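Local coordinates for protein QdtA (Thermoanaerobacterium thermosaccharolyticum, PDB 4ZU5) that belongs to the WxcM-like family of the cupin clan, forms a two-chain assembly of beta-sandwich subunits and holds thymidine in a pocket, at residues I33-Y38 with V110-Y115; K55-L60 with G88-P93; I8-I13 with I27-D32; G49-K54 with T119-N124. All blocks are in the same frame, centred on the assembly; numbering follows the deposited sequence.

Three of the four contacts are buried; interaction 3 is only partly so. Interactions 1 and 2 are strand pairs of one antiparallel sheet, joined because strands 107-112 and 58-64 are neighbours, bonded through S113 N to H57 O; both rest on ladders with apolar side chains, that of interaction 1 broken by a bulge. Interaction 3 brings loop 27-32 over the edge of that sheet by apolar packing and one water, without direct hydrogen bonds. Interaction 4 belongs to the second sheet and relies on aromatic rings and an aspartate; D120 also reaches K55 of interaction 2. R35 of interaction 1 and Y121 of interaction 4 belong to the thymidine pocket; interactions 1 and 3 touch the second subunit.

Interaction 1 of 4, residues I33-Y38 with V110-Y115; sequences IKRVYY and VLASEY
V110 lies against one face of the Y37 ring, its CB 3.7 Å from the ring centroid, while CG1 and CG2 flank the ring's outer carbons. Paired backbone bonds, Y37 N to V110 O and V110 N to Y37 O (2.8 Å), hold this close-packed end, and on the other sheet face V36 CG1 meets L111 CD2 at 3.6 Å. At the next hydrogen-bonded pair R35 extends with CG anti to its backbone N (chi1 169°); its NE and NH1 both grip E114 O, each at 3.1 Å, with that oxygen in the guanidinium plane. The outer end is looser: K34 lays CB over the centre of the Y115 ring (4.2 Å to the centroid), and K34 NZ stays 5.1 Å from E114 OE1. Strand 35-38 continues the sheet into the second subunit by an antiparallel ladder. K34 and R35 both face A112, whose O takes K34 N and, weakly, R35 N: a classic beta bulge, beside the thymidine pocket to which R35 belongs.

Interaction 2 of 4, residues K55-L60 with G88-P93; sequences KLHQVL and GLYIGP
H57 and Y90 are brought side by side by different first torsions: H57 CG stands anti to its own carbonyl carbon (chi1 -65°), Y90 CG anti to its backbone N (chi1 168°). The two rings, with planes 15° apart, meet rim to rim, and H57 ND1 and Y90 OH share a short hydrogen bond of 2.6 Å that lies at the edge of both rings. P93 adds a lid to the imidazole, its CD coming over one face to 3.4 Å from H57 CE1. Beneath this pair the strands run antiparallel. Q58 and L60 exchange backbone bonds with I91 and L89; L60 N to L89 O and L89 N to L60 O are both 2.8 Å, whereas Q58 N to I91 O stretches to 3.3 Å. Between the rungs V59 faces Y90, and V59 CG1 rests 3.9 Å from G88 CA. On the other sheet face L60 CD2 meets I91 CD1 at 3.9 Å, and Q58 bonds R97 and Y37 outside the pair. Where the strands part, a water lies within bonding distance of both L56 O and I91 O, though it has too few protons for every acceptor around it. The chemistry is thus divided: a ladder whose interior face is mostly apolar, with the Q58 amide satisfied by R97 and Y37, gives way to a histidine-tyrosine bond at the partly exposed end, which probably restrains the turn of both rings.

Interaction 3 of 4, residues I8-I13 with I27-D32; sequences IKFKDI and IDIPFD
F10 presents the edge of its ring to the backbone of D28, CE2 standing 3.5 Å from D28 O, with that oxygen near the ring plane. The same edge touches I29, whose CG2 lies 3.8 Å from F10 CE2 and 3.9 Å from CZ. With I29 CG1 between the backbone N and C (chi1 54°), CG2 is the branch left facing F10. From the strand end, I8 adds its CG2, 3.7 Å from D28 O, and its CD1, which reaches I29 CG2 and P30 CD at 4.4 Å each. The carbonyl of D28 is therefore flanked by hydrocarbon from F10 and I8. No direct hydrogen bond joins the segments; a water takes K11 N at 2.8 Å and donates weakly to D28 OD2, a water-mediated polar link. In the next shell D28 OD1 accepts from the backbone N of E24, which ties the carboxylate back to the end of strand 18-24. On the other segment K9 NZ bonds F10 O at 3.0 Å and also S86 OG. F10 also packs on T21 and I23 of strand 18-24 and on Y38 of the second subunit. The contact thus sits where strand 5-9, paired with strand 87-91 at the sheet edge, is overlaid by the loop between strands 18-24 and 35-40, with I29 reaching on to V59 of strand 58-64.

Interaction 4 of 4, residues G49-K54 with T119-N124; sequences GYHSHK and TDYIRN. Unlike the reference sequence in segment 49-54: S52 (reference Ala).
S52 and I122 form an antiparallel hydrogen-bonded pair: S52 N gives a bond of 3.0 Å to I122 O, and I122 N one of 2.9 Å to S52 O from above the carbonyl plane. At one end a water donates to Y50 O and R123 O. At the other, D120, with CG anti to its backbone N (chi1 -176°), takes K54 N on the syn side of OD1 at 2.8 Å and also serves K55 N. Over this ladder Y121 meets two histidines on one side of its ring. H53 brings its edge to that face, with CE1 3.5 Å from Y121 CD1 and planes at 76°, while H53 ND1 donates to D120 O in a bent bond of 3.0 Å. Y121 CE2 stands over the centre of the H51 ring, planes oblique. On the opposite sheet face I122 CG1 touches K54 CD at 3.7 Å. Thymidine lies close to Y121. Strand 47-53 pairs on its other side with strand 96-100, and helix 125-136 packs F127 and Y128 against I122.

Interaction 1 of 4, residues I33-Y38 with V110-Y115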
loop_
_atom_site.group_PDB
_atom_site.type_symbol
_atom_site.label_atom_id
_atom_site.label_comp_id
_atom_site.label_asym_id
_atom_site.label_seq_id
_atom_site.Cartn_x
_atom_site.Cartn_y
_atom_site.Cartn_z
ATOM N N ILE A 33 10.451 1.226 4.425
ATOM C CA ILE A 33 9.376 0.252 4.345
ATOM C C ILE A 33 9.969 -1.151 4.094
ATOM O O ILE A 33 10.447 -1.458 2.982
ATOM C CB ILE A 33 8.417 0.617 3.202
ATOM C CG1 ILE A 33 7.953 2.081 3.294
ATOM C CG2 ILE A 33 7.254 -0.352 3.156
ATOM C CD1 ILE A 33 7.306 2.607 2.036
ATOM N N LYS A 34 9.929 -1.997 5.116
ATOM C CA LYS A 34 10.409 -3.378 4.980
ATOM C C LYS A 34 9.239 -4.280 4.604
ATOM O O LYS A 34 9.429 -5.368 4.061
ATOM C CB LYS A 34 11.093 -3.895 6.254
ATOM C CG LYS A 34 12.265 -3.041 6.720
ATOM C CD LYS A 34 13.587 -3.635 6.274
ATOM C CE LYS A 34 14.747 -3.151 7.151
ATOM N NZ LYS A 34 15.017 -1.703 6.882
ATOM N N ARG A 35 8.020 -3.835 4.918
ATOM C CA ARG A 35 6.846 -4.669 4.779
ATOM C C ARG A 35 5.582 -3.846 4.592
ATOM O O ARG A 35 5.477 -2.800 5.186
ATOM C CB ARG A 35 6.649 -5.470 6.049
ATOM C CG ARG A 35 5.293 -6.169 6.064
ATOM C CD ARG A 35 5.219 -7.205 7.170
ATOM N NE ARG A 35 5.819 -6.690 8.396
ATOM C CZ ARG A 35 5.185 -6.720 9.561
ATOM N NH1 ARG A 35 5.794 -6.268 10.669
ATOM N NH2 ARG A 35 3.978 -7.293 9.605
ATOM N N VAL A 36 4.656 -4.320 3.768
ATOM C CA VAL A 36 3.337 -3.728 3.708
ATOM C C VAL A 36 2.344 -4.859 3.854
ATOM O O VAL A 36 2.649 -6.037 3.626
ATOM C CB VAL A 36 3.022 -2.921 2.449
ATOM C CG1 VAL A 36 4.025 -1.833 2.098
ATOM C CG2 VAL A 36 2.819 -3.840 1.286
ATOM N N TYR A 37 1.189 -4.515 4.400
ATOM C CA TYR A 37 0.065 -5.395 4.315
ATOM C C TYR A 37 -1.217 -4.647 4.229
ATOM O O TYR A 37 -1.289 -3.467 4.548
ATOM C CB TYR A 37 0.062 -6.405 5.464
ATOM C CG TYR A 37 -0.065 -5.849 6.860
ATOM C CD1 TYR A 37 -1.290 -5.667 7.419
ATOM C CD2 TYR A 37 1.047 -5.518 7.621
ATOM C CE1 TYR A 37 -1.441 -5.181 8.700
ATOM C CE2 TYR A 37 0.912 -5.035 8.918
ATOM C CZ TYR A 37 -0.349 -4.906 9.456
ATOM O OH TYR A 37 -0.533 -4.408 10.709
ATOM N N TYR A 38 -2.249 -5.312 3.733
ATOM C CA TYR A 38 -3.508 -4.603 3.601
ATOM C C TYR A 38 -4.693 -5.502 3.969
ATOM O O TYR A 38 -4.626 -6.751 3.755
ATOM C CB TYR A 38 -3.689 -4.056 2.172
ATOM C CG TYR A 38 -3.100 -4.915 1.087
ATOM C CD1 TYR A 38 -3.870 -5.875 0.450
ATOM C CD2 TYR A 38 -1.804 -4.682 0.592
ATOM C CE1 TYR A 38 -3.349 -6.680 -0.548
ATOM C CE2 TYR A 38 -1.292 -5.467 -0.438
ATOM C CZ TYR A 38 -2.078 -6.474 -0.996
ATOM O OH TYR A 38 -1.653 -7.261 -2.051
ATOM N N VAL A 110 -1.147 -0.890 5.588
ATOM C CA VAL A 110 -0.211 -0.647 6.660
ATOM C C VAL A 110 1.192 -0.734 6.078
ATOM O O VAL A 110 1.510 -1.678 5.398
ATOM C CB VAL A 110 -0.391 -1.689 7.777
ATOM C CG1 VAL A 110 0.610 -1.489 8.927
ATOM C CG2 VAL A 110 -1.862 -1.667 8.253
ATOM N N LEU A 111 2.010 0.276 6.351
ATOM C CA LEU A 111 3.425 0.263 6.069
ATOM C C LEU A 111 4.184 0.032 7.380
ATOM O O LEU A 111 3.839 0.609 8.388
ATOM C CB LEU A 111 3.870 1.606 5.501
ATOM C CG LEU A 111 2.953 2.211 4.445
ATOM C CD1 LEU A 111 3.403 3.614 4.031
ATOM C CD2 LEU A 111 2.760 1.306 3.258
ATOM N N ALA A 112 5.197 -0.822 7.387
ATOM C CA ALA A 112 5.825 -1.316 8.594
ATOM C C ALA A 112 7.318 -1.213 8.444
ATOM O O ALA A 112 7.852 -1.488 7.365
ATOM C CB ALA A 112 5.437 -2.766 8.847
ATOM N N SER A 113 7.967 -0.835 9.539
ATOM C CA SER A 113 9.420 -0.599 9.599
ATOM C C SER A 113 10.291 -1.876 9.731
ATOM O O SER A 113 11.507 -1.781 9.604
ATOM C CB SER A 113 9.764 0.350 10.763
ATOM O OG SER A 113 9.644 -0.266 12.030
ATOM N N GLU A 114 9.680 -3.019 9.977
ATOM C CA GLU A 114 10.411 -4.264 10.057
ATOM C C GLU A 114 9.673 -5.407 9.459
ATOM O O GLU A 114 8.460 -5.432 9.369
ATOM C CB GLU A 114 10.699 -4.628 11.514
ATOM C CG GLU A 114 11.492 -3.589 12.262
ATOM C CD GLU A 114 12.922 -3.449 11.788
ATOM O OE1 GLU A 114 13.416 -4.285 10.975
ATOM O OE2 GLU A 114 13.526 -2.465 12.260
ATOM N N TYR A 115 10.422 -6.427 9.052
ATOM C CA TYR A 115 9.754 -7.699 8.752
ATOM C C TYR A 115 9.029 -8.237 9.970
ATOM O O TYR A 115 9.413 -7.958 11.097
ATOM C CB TYR A 115 10.761 -8.770 8.285
ATOM C CG TYR A 115 11.633 -8.305 7.126
ATOM C CD1 TYR A 115 12.888 -7.736 7.357
ATOM C CD2 TYR A 115 11.183 -8.402 5.807
ATOM C CE1 TYR A 115 13.683 -7.282 6.307
ATOM C CE2 TYR A 115 11.973 -7.984 4.743
ATOM C CZ TYR A 115 13.220 -7.420 4.993
ATOM O OH TYR A 115 14.026 -6.996 3.948
#

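Interaction 2 of 4, residues K55-L60 with G88-P93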
loop_
_atom_site.group_PDB
_atom_site.type_symbol
_atom_site.label_atom_id
_atom_site.label_comp_id
_atom_site.label_asym_id
_atom_site.label_seq_id
_atom_site.Cartn_x
_atom_site.Cartn_y
_atom_site.Cartn_z
ATOM N N LYS A 55 8.925 -2.693 19.203
ATOM C CA LYS A 55 10.001 -2.093 18.389
ATOM C C LYS A 55 9.536 -1.594 16.996
ATOM O O LYS A 55 10.245 -0.887 16.309
ATOM C CB LYS A 55 11.113 -3.137 18.201
ATOM C CG LYS A 55 11.970 -3.279 19.463
ATOM C CD LYS A 55 12.628 -4.635 19.664
ATOM C CE LYS A 55 12.861 -5.368 18.350
ATOM N NZ LYS A 55 13.836 -6.491 18.520
ATOM N N LEU A 56 8.384 -2.032 16.569
ATOM C CA LEU A 56 7.855 -1.767 15.253
ATOM C C LEU A 56 7.243 -0.358 15.153
ATOM O O LEU A 56 6.565 0.097 16.063
ATOM C CB LEU A 56 6.791 -2.815 14.963
ATOM C CG LEU A 56 6.184 -2.790 13.567
ATOM C CD1 LEU A 56 7.269 -3.094 12.536
ATOM C CD2 LEU A 56 5.033 -3.760 13.392
ATOM N N HIS A 57 7.401 0.273 13.984
ATOM C CA HIS A 57 6.785 1.563 13.700
ATOM C C HIS A 57 5.958 1.261 12.461
ATOM O O HIS A 57 6.372 0.460 11.626
ATOM C CB HIS A 57 7.846 2.653 13.463
ATOM C CG HIS A 57 8.689 2.959 14.662
ATOM N ND1 HIS A 57 8.511 4.072 15.458
ATOM C CD2 HIS A 57 9.771 2.318 15.161
ATOM C CE1 HIS A 57 9.377 4.038 16.462
ATOM N NE2 HIS A 57 10.141 2.972 16.308
ATOM N N GLN A 58 4.755 1.826 12.408
ATOM C CA GLN A 58 3.798 1.565 11.360
ATOM C C GLN A 58 3.111 2.855 10.997
ATOM O O GLN A 58 2.999 3.763 11.838
ATOM C CB GLN A 58 2.711 0.665 11.952
ATOM C CG GLN A 58 3.174 -0.743 12.229
ATOM C CD GLN A 58 1.973 -1.664 12.457
ATOM O OE1 GLN A 58 0.961 -1.272 13.026
ATOM N NE2 GLN A 58 2.072 -2.872 11.955
ATOM N N VAL A 59 2.581 2.893 9.783
ATOM C CA VAL A 59 1.660 3.914 9.341
ATOM C C VAL A 59 0.466 3.219 8.741
ATOM O O VAL A 59 0.601 2.423 7.843
ATOM C CB VAL A 59 2.336 4.834 8.328
ATOM C CG1 VAL A 59 1.372 5.792 7.660
ATOM C CG2 VAL A 59 3.429 5.650 9.034
ATOM N N LEU A 60 -0.710 3.597 9.199
ATOM C CA LEU A 60 -1.954 3.045 8.684
ATOM C C LEU A 60 -2.621 4.050 7.759
ATOM O O LEU A 60 -2.688 5.255 8.057
ATOM C CB LEU A 60 -2.916 2.722 9.843
ATOM C CG LEU A 60 -2.734 1.429 10.643
ATOM C CD1 LEU A 60 -1.312 1.259 11.179
ATOM C CD2 LEU A 60 -3.703 1.325 11.810
ATOM N N GLY A 88 -2.028 9.532 6.769
ATOM C CA GLY A 88 -1.595 8.313 7.440
ATOM C C GLY A 88 -1.597 8.472 8.951
ATOM O O GLY A 88 -1.321 9.577 9.468
ATOM N N LEU A 89 -1.813 7.356 9.631
ATOM C CA LEU A 89 -1.762 7.311 11.094
ATOM C C LEU A 89 -0.497 6.569 11.464
ATOM O O LEU A 89 -0.388 5.348 11.326
ATOM C CB LEU A 89 -3.017 6.653 11.674
ATOM C CG LEU A 89 -3.066 6.508 13.199
ATOM C CD1 LEU A 89 -3.245 7.883 13.783
ATOM C CD2 LEU A 89 -4.238 5.617 13.548
ATOM N N TYR A 90 0.450 7.329 11.987
ATOM C CA TYR A 90 1.681 6.757 12.526
ATOM C C TYR A 90 1.426 6.258 13.909
ATOM O O TYR A 90 0.881 6.971 14.765
ATOM C CB TYR A 90 2.752 7.836 12.638
ATOM C CG TYR A 90 3.975 7.437 13.444
ATOM C CD1 TYR A 90 4.875 6.498 12.983
ATOM C CD2 TYR A 90 4.175 7.925 14.714
ATOM C CE1 TYR A 90 5.921 6.055 13.793
ATOM C CE2 TYR A 90 5.225 7.507 15.509
ATOM C CZ TYR A 90 6.125 6.589 15.034
ATOM O OH TYR A 90 7.179 6.214 15.883
ATOM N N ILE A 91 1.875 5.038 14.140
ATOM C CA ILE A 91 1.763 4.427 15.450
ATOM C C ILE A 91 3.090 3.842 15.835
ATOM O O ILE A 91 3.542 2.893 15.248
ATOM C CB ILE A 91 0.707 3.293 15.509
ATOM C CG1 ILE A 91 -0.650 3.817 15.070
ATOM C CG2 ILE A 91 0.618 2.715 16.922
ATOM C CD1 ILE A 91 -1.697 2.734 14.861
ATOM N N GLY A 92 3.663 4.383 16.893
ATOM C CA GLY A 92 4.883 3.896 17.452
ATOM C C GLY A 92 4.747 2.789 18.481
ATOM O O GLY A 92 3.719 2.157 18.560
ATOM N N PRO A 93 5.845 2.466 19.168
ATOM C CA PRO A 93 5.889 1.355 20.113
ATOM C C PRO A 93 4.955 1.561 21.298
ATOM O O PRO A 93 4.709 2.705 21.741
ATOM C CB PRO A 93 7.335 1.375 20.583
ATOM C CG PRO A 93 8.053 1.747 19.332
ATOM C CD PRO A 93 7.212 2.903 18.826
HETATM O O HOH W 1 3.770 0.084 15.924
#

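Interaction 3 of 4, residues I8-I13 with I27-D32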
loop_
_atom_site.group_PDB
_atom_site.type_symbol
_atom_site.label_atom_id
_atom_site.label_comp_id
_atom_site.label_asym_id
_atom_site.label_seq_id
_atom_site.Cartn_x
_atom_site.Cartn_y
_atom_site.Cartn_z
ATOM N N ILE A 8 -0.128 11.982 9.718
ATOM C CA ILE A 8 0.818 12.428 8.740
ATOM C C ILE A 8 0.116 12.731 7.423
ATOM O O ILE A 8 -0.742 11.965 6.988
ATOM C CB ILE A 8 1.839 11.333 8.480
ATOM C CG1 ILE A 8 2.793 11.186 9.656
ATOM C CG2 ILE A 8 2.700 11.723 7.284
ATOM C CD1 ILE A 8 3.687 9.975 9.358
ATOM N N LYS A 9 0.453 13.848 6.818
ATOM C CA LYS A 9 -0.229 14.267 5.610
ATOM C C LYS A 9 0.682 14.021 4.441
ATOM O O LYS A 9 1.844 14.381 4.436
ATOM C CB LYS A 9 -0.662 15.751 5.694
ATOM C CG LYS A 9 -1.368 16.301 4.452
ATOM C CD LYS A 9 -2.819 15.848 4.494
ATOM C CE LYS A 9 -3.658 16.494 3.415
ATOM N NZ LYS A 9 -3.203 15.979 2.118
ATOM N N PHE A 10 0.143 13.361 3.432
ATOM C CA PHE A 10 0.850 13.069 2.205
ATOM C C PHE A 10 0.376 14.005 1.088
ATOM O O PHE A 10 -0.660 14.641 1.217
ATOM C CB PHE A 10 0.595 11.593 1.838
ATOM C CG PHE A 10 1.033 10.632 2.900
ATOM C CD1 PHE A 10 0.154 9.691 3.414
ATOM C CD2 PHE A 10 2.307 10.673 3.398
ATOM C CE1 PHE A 10 0.554 8.792 4.396
ATOM C CE2 PHE A 10 2.722 9.807 4.401
ATOM C CZ PHE A 10 1.849 8.865 4.904
ATOM N N LYS A 11 1.172 14.069 0.019
ATOM C CA LYS A 11 0.829 14.737 -1.210
ATOM C C LYS A 11 -0.341 13.982 -1.837
ATOM O O LYS A 11 -0.365 12.744 -1.874
ATOM C CB LYS A 11 2.041 14.683 -2.131
ATOM C CG LYS A 11 1.990 15.690 -3.262
ATOM C CD LYS A 11 3.351 15.873 -3.945
ATOM C CE LYS A 11 3.258 17.004 -4.978
ATOM N NZ LYS A 11 4.478 17.193 -5.825
ATOM N N ASP A 12 -1.332 14.734 -2.317
ATOM C CA ASP A 12 -2.462 14.208 -3.100
ATOM C C ASP A 12 -2.439 14.861 -4.478
ATOM O O ASP A 12 -2.836 16.011 -4.608
ATOM C CB ASP A 12 -3.773 14.557 -2.405
ATOM C CG ASP A 12 -4.988 14.074 -3.176
ATOM O OD1 ASP A 12 -4.821 13.319 -4.148
ATOM O OD2 ASP A 12 -6.110 14.441 -2.795
ATOM N N ILE A 13 -1.908 14.182 -5.481
ATOM C CA ILE A 13 -1.877 14.706 -6.832
ATOM C C ILE A 13 -3.232 14.449 -7.483
ATOM O O ILE A 13 -3.587 13.312 -7.791
ATOM C CB ILE A 13 -0.736 14.055 -7.589
ATOM C CG1 ILE A 13 0.576 14.477 -6.923
ATOM C CG2 ILE A 13 -0.789 14.389 -9.077
ATOM C CD1 ILE A 13 1.787 13.833 -7.534
ATOM N N ILE A 27 11.371 9.678 3.657
ATOM C CA ILE A 27 11.033 11.023 3.178
ATOM C C ILE A 27 9.620 11.348 3.638
ATOM O O ILE A 27 9.461 12.133 4.553
ATOM C CB ILE A 27 11.191 11.151 1.626
ATOM C CG1 ILE A 27 12.697 10.948 1.267
ATOM C CG2 ILE A 27 10.651 12.476 1.141
ATOM C CD1 ILE A 27 13.033 10.759 -0.210
ATOM N N ASP A 28 8.599 10.663 3.127
ATOM C CA ASP A 28 7.240 11.007 3.515
ATOM C C ASP A 28 6.851 10.414 4.873
ATOM O O ASP A 28 5.878 10.840 5.501
ATOM C CB ASP A 28 6.294 10.539 2.413
ATOM C CG ASP A 28 6.568 11.245 1.101
ATOM O OD1 ASP A 28 7.173 10.614 0.200
ATOM O OD2 ASP A 28 6.291 12.469 1.033
ATOM N N ILE A 29 7.580 9.371 5.272
ATOM C CA ILE A 29 7.468 8.724 6.560
ATOM C C ILE A 29 8.891 8.552 7.073
ATOM O O ILE A 29 9.866 8.530 6.300
ATOM C CB ILE A 29 6.784 7.367 6.474
ATOM C CG1 ILE A 29 7.452 6.429 5.459
ATOM C CG2 ILE A 29 5.314 7.556 6.066
ATOM C CD1 ILE A 29 6.969 5.006 5.482
ATOM N N PRO A 30 9.021 8.489 8.393
ATOM C CA PRO A 30 10.328 8.507 8.987
ATOM C C PRO A 30 11.140 7.205 8.928
ATOM O O PRO A 30 12.324 7.277 9.249
ATOM C CB PRO A 30 10.048 8.964 10.433
ATOM C CG PRO A 30 8.621 8.552 10.679
ATOM C CD PRO A 30 7.949 8.784 9.368
ATOM N N PHE A 31 10.629 6.106 8.351
ATOM C CA PHE A 31 11.353 4.826 8.347
ATOM C C PHE A 31 11.387 4.216 6.951
ATOM O O PHE A 31 10.652 4.663 6.097
ATOM C CB PHE A 31 10.722 3.851 9.371
ATOM C CG PHE A 31 9.241 3.618 9.204
ATOM C CD1 PHE A 31 8.757 2.668 8.335
ATOM C CD2 PHE A 31 8.316 4.297 10.002
ATOM C CE1 PHE A 31 7.401 2.424 8.230
ATOM C CE2 PHE A 31 6.980 4.056 9.907
ATOM C CZ PHE A 31 6.503 3.152 9.000
ATOM N N ASP A 32 12.248 3.236 6.699
ATOM C CA ASP A 32 12.204 2.488 5.437
ATOM C C ASP A 32 11.115 1.458 5.541
ATOM O O ASP A 32 10.928 0.818 6.588
ATOM C CB ASP A 32 13.485 1.688 5.180
ATOM C CG ASP A 32 14.650 2.560 4.777
ATOM O OD1 ASP A 32 14.566 3.184 3.695
ATOM O OD2 ASP A 32 15.631 2.582 5.554
HETATM O O HOH W 2 3.443 12.366 -0.040
#

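Interaction 4 of 4, residues G49-K54 with T119-N124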
loop_
_atom_site.group_PDB
_atom_site.type_symbol
_atom_site.label_atom_id
_atom_site.label_comp_id
_atom_site.label_asym_id
_atom_site.label_seq_id
_atom_site.Cartn_x
_atom_site.Cartn_y
_atom_site.Cartn_z
ATOM N N GLY A 49 -7.513 -6.531 15.144
ATOM C CA GLY A 49 -6.337 -5.931 15.789
ATOM C C GLY A 49 -6.066 -6.581 17.140
ATOM O O GLY A 49 -5.682 -7.727 17.205
ATOM N N TYR A 50 -6.264 -5.839 18.224
ATOM C CA TYR A 50 -6.018 -6.311 19.582
ATOM C C TYR A 50 -4.552 -6.683 19.725
ATOM O O TYR A 50 -4.231 -7.819 20.097
ATOM C CB TYR A 50 -6.894 -7.529 19.944
ATOM C CG TYR A 50 -8.393 -7.269 19.906
ATOM C CD1 TYR A 50 -9.060 -6.635 20.955
ATOM C CD2 TYR A 50 -9.144 -7.672 18.810
ATOM C CE1 TYR A 50 -10.438 -6.436 20.923
ATOM C CE2 TYR A 50 -10.508 -7.494 18.775
ATOM C CZ TYR A 50 -11.137 -6.868 19.826
ATOM O OH TYR A 50 -12.463 -6.619 19.689
ATOM N N HIS A 51 -3.657 -5.716 19.519
ATOM C CA HIS A 51 -2.235 -5.976 19.707
ATOM C C HIS A 51 -1.440 -4.697 19.799
ATOM O O HIS A 51 -1.971 -3.597 19.610
ATOM C CB HIS A 51 -1.705 -6.904 18.589
ATOM C CG HIS A 51 -1.589 -6.241 17.253
ATOM N ND1 HIS A 51 -2.612 -6.238 16.331
ATOM C CD2 HIS A 51 -0.590 -5.507 16.708
ATOM C CE1 HIS A 51 -2.253 -5.529 15.275
ATOM N NE2 HIS A 51 -1.035 -5.067 15.485
ATOM N N SER A 52 -0.203 -4.855 20.237
ATOM C CA SER A 52 0.776 -3.807 20.231
ATOM C C SER A 52 2.155 -4.358 19.819
ATOM O O SER A 52 2.302 -5.541 19.468
ATOM C CB SER A 52 0.856 -3.171 21.611
ATOM O OG SER A 52 1.712 -2.023 21.606
ATOM N N HIS A 53 3.167 -3.494 19.843
ATOM C CA HIS A 53 4.549 -3.910 19.589
ATOM C C HIS A 53 5.510 -3.163 20.436
ATOM O O HIS A 53 5.229 -2.025 20.806
ATOM C CB HIS A 53 4.927 -3.545 18.167
ATOM C CG HIS A 53 4.032 -4.149 17.161
ATOM N ND1 HIS A 53 4.255 -5.403 16.647
ATOM C CD2 HIS A 53 2.868 -3.717 16.625
ATOM C CE1 HIS A 53 3.305 -5.693 15.772
ATOM N NE2 HIS A 53 2.452 -4.684 15.740
ATOM N N LYS A 54 6.683 -3.735 20.635
ATOM C CA LYS A 54 7.751 -3.007 21.340
ATOM C C LYS A 54 8.686 -2.217 20.415
ATOM O O LYS A 54 9.246 -1.200 20.810
ATOM C CB LYS A 54 8.625 -3.943 22.190
ATOM C CG LYS A 54 7.910 -4.877 23.167
ATOM C CD LYS A 54 7.605 -6.279 22.593
ATOM C CE LYS A 54 8.638 -7.366 22.903
ATOM N NZ LYS A 54 8.455 -7.914 24.283
ATOM N N THR A 119 7.818 -12.483 17.907
ATOM C CA THR A 119 8.267 -12.035 19.218
ATOM C C THR A 119 8.054 -10.557 19.530
ATOM O O THR A 119 8.357 -10.132 20.634
ATOM C CB THR A 119 9.756 -12.349 19.491
ATOM O OG1 THR A 119 10.627 -11.358 18.925
ATOM C CG2 THR A 119 10.146 -13.747 18.994
ATOM N N ASP A 120 7.646 -9.737 18.564
ATOM C CA ASP A 120 7.442 -8.325 18.868
ATOM C C ASP A 120 5.971 -8.028 18.779
ATOM O O ASP A 120 5.578 -6.881 18.878
ATOM C CB ASP A 120 8.240 -7.443 17.887
ATOM C CG ASP A 120 8.154 -5.964 18.217
ATOM O OD1 ASP A 120 8.315 -5.609 19.410
ATOM O OD2 ASP A 120 7.843 -5.168 17.301
ATOM N N TYR A 121 5.166 -9.057 18.538
ATOM C CA TYR A 121 3.731 -8.886 18.405
ATOM C C TYR A 121 3.207 -9.153 19.793
ATOM O O TYR A 121 3.180 -10.300 20.184
ATOM C CB TYR A 121 3.142 -9.940 17.459
ATOM C CG TYR A 121 2.406 -9.409 16.268
ATOM C CD1 TYR A 121 3.100 -9.124 15.084
ATOM C CD2 TYR A 121 1.028 -9.211 16.293
ATOM C CE1 TYR A 121 2.453 -8.632 13.960
ATOM C CE2 TYR A 121 0.356 -8.734 15.166
ATOM C CZ TYR A 121 1.073 -8.445 13.992
ATOM O OH TYR A 121 0.455 -7.984 12.832
ATOM N N ILE A 122 2.894 -8.119 20.569
ATOM C CA ILE A 122 2.314 -8.305 21.889
ATOM C C ILE A 122 0.817 -8.546 21.754
ATOM O O ILE A 122 0.056 -7.647 21.376
ATOM C CB ILE A 122 2.480 -7.086 22.784
ATOM C CG1 ILE A 122 3.958 -6.732 22.965
ATOM C CG2 ILE A 122 1.843 -7.366 24.136
ATOM C CD1 ILE A 122 4.150 -5.414 23.689
ATOM N N ARG A 123 0.380 -9.761 22.066
ATOM C CA ARG A 123 -1.040 -10.095 21.973
ATOM C C ARG A 123 -1.713 -10.233 23.344
ATOM O O ARG A 123 -2.915 -10.226 23.450
ATOM C CB ARG A 123 -1.220 -11.392 21.195
ATOM C CG ARG A 123 -1.106 -11.173 19.701
ATOM C CD ARG A 123 -0.771 -12.453 18.940
ATOM N NE ARG A 123 -0.421 -12.142 17.555
ATOM C CZ ARG A 123 -1.244 -11.547 16.691
ATOM N NH1 ARG A 123 -2.489 -11.217 17.038
ATOM N NH2 ARG A 123 -0.824 -11.278 15.464
ATOM N N ASN A 124 -0.923 -10.363 24.389
ATOM C CA ASN A 124 -1.485 -10.479 25.725
ATOM C C ASN A 124 -1.732 -9.118 26.311
ATOM O O ASN A 124 -0.809 -8.359 26.578
ATOM C CB ASN A 124 -0.550 -11.269 26.626
ATOM C CG ASN A 124 -1.176 -11.564 27.970
ATOM O OD1 ASN A 124 -1.370 -10.680 28.781
ATOM N ND2 ASN A 124 -1.532 -12.812 28.187
HETATM O O HOH W 3 -4.894 -9.933 21.537
#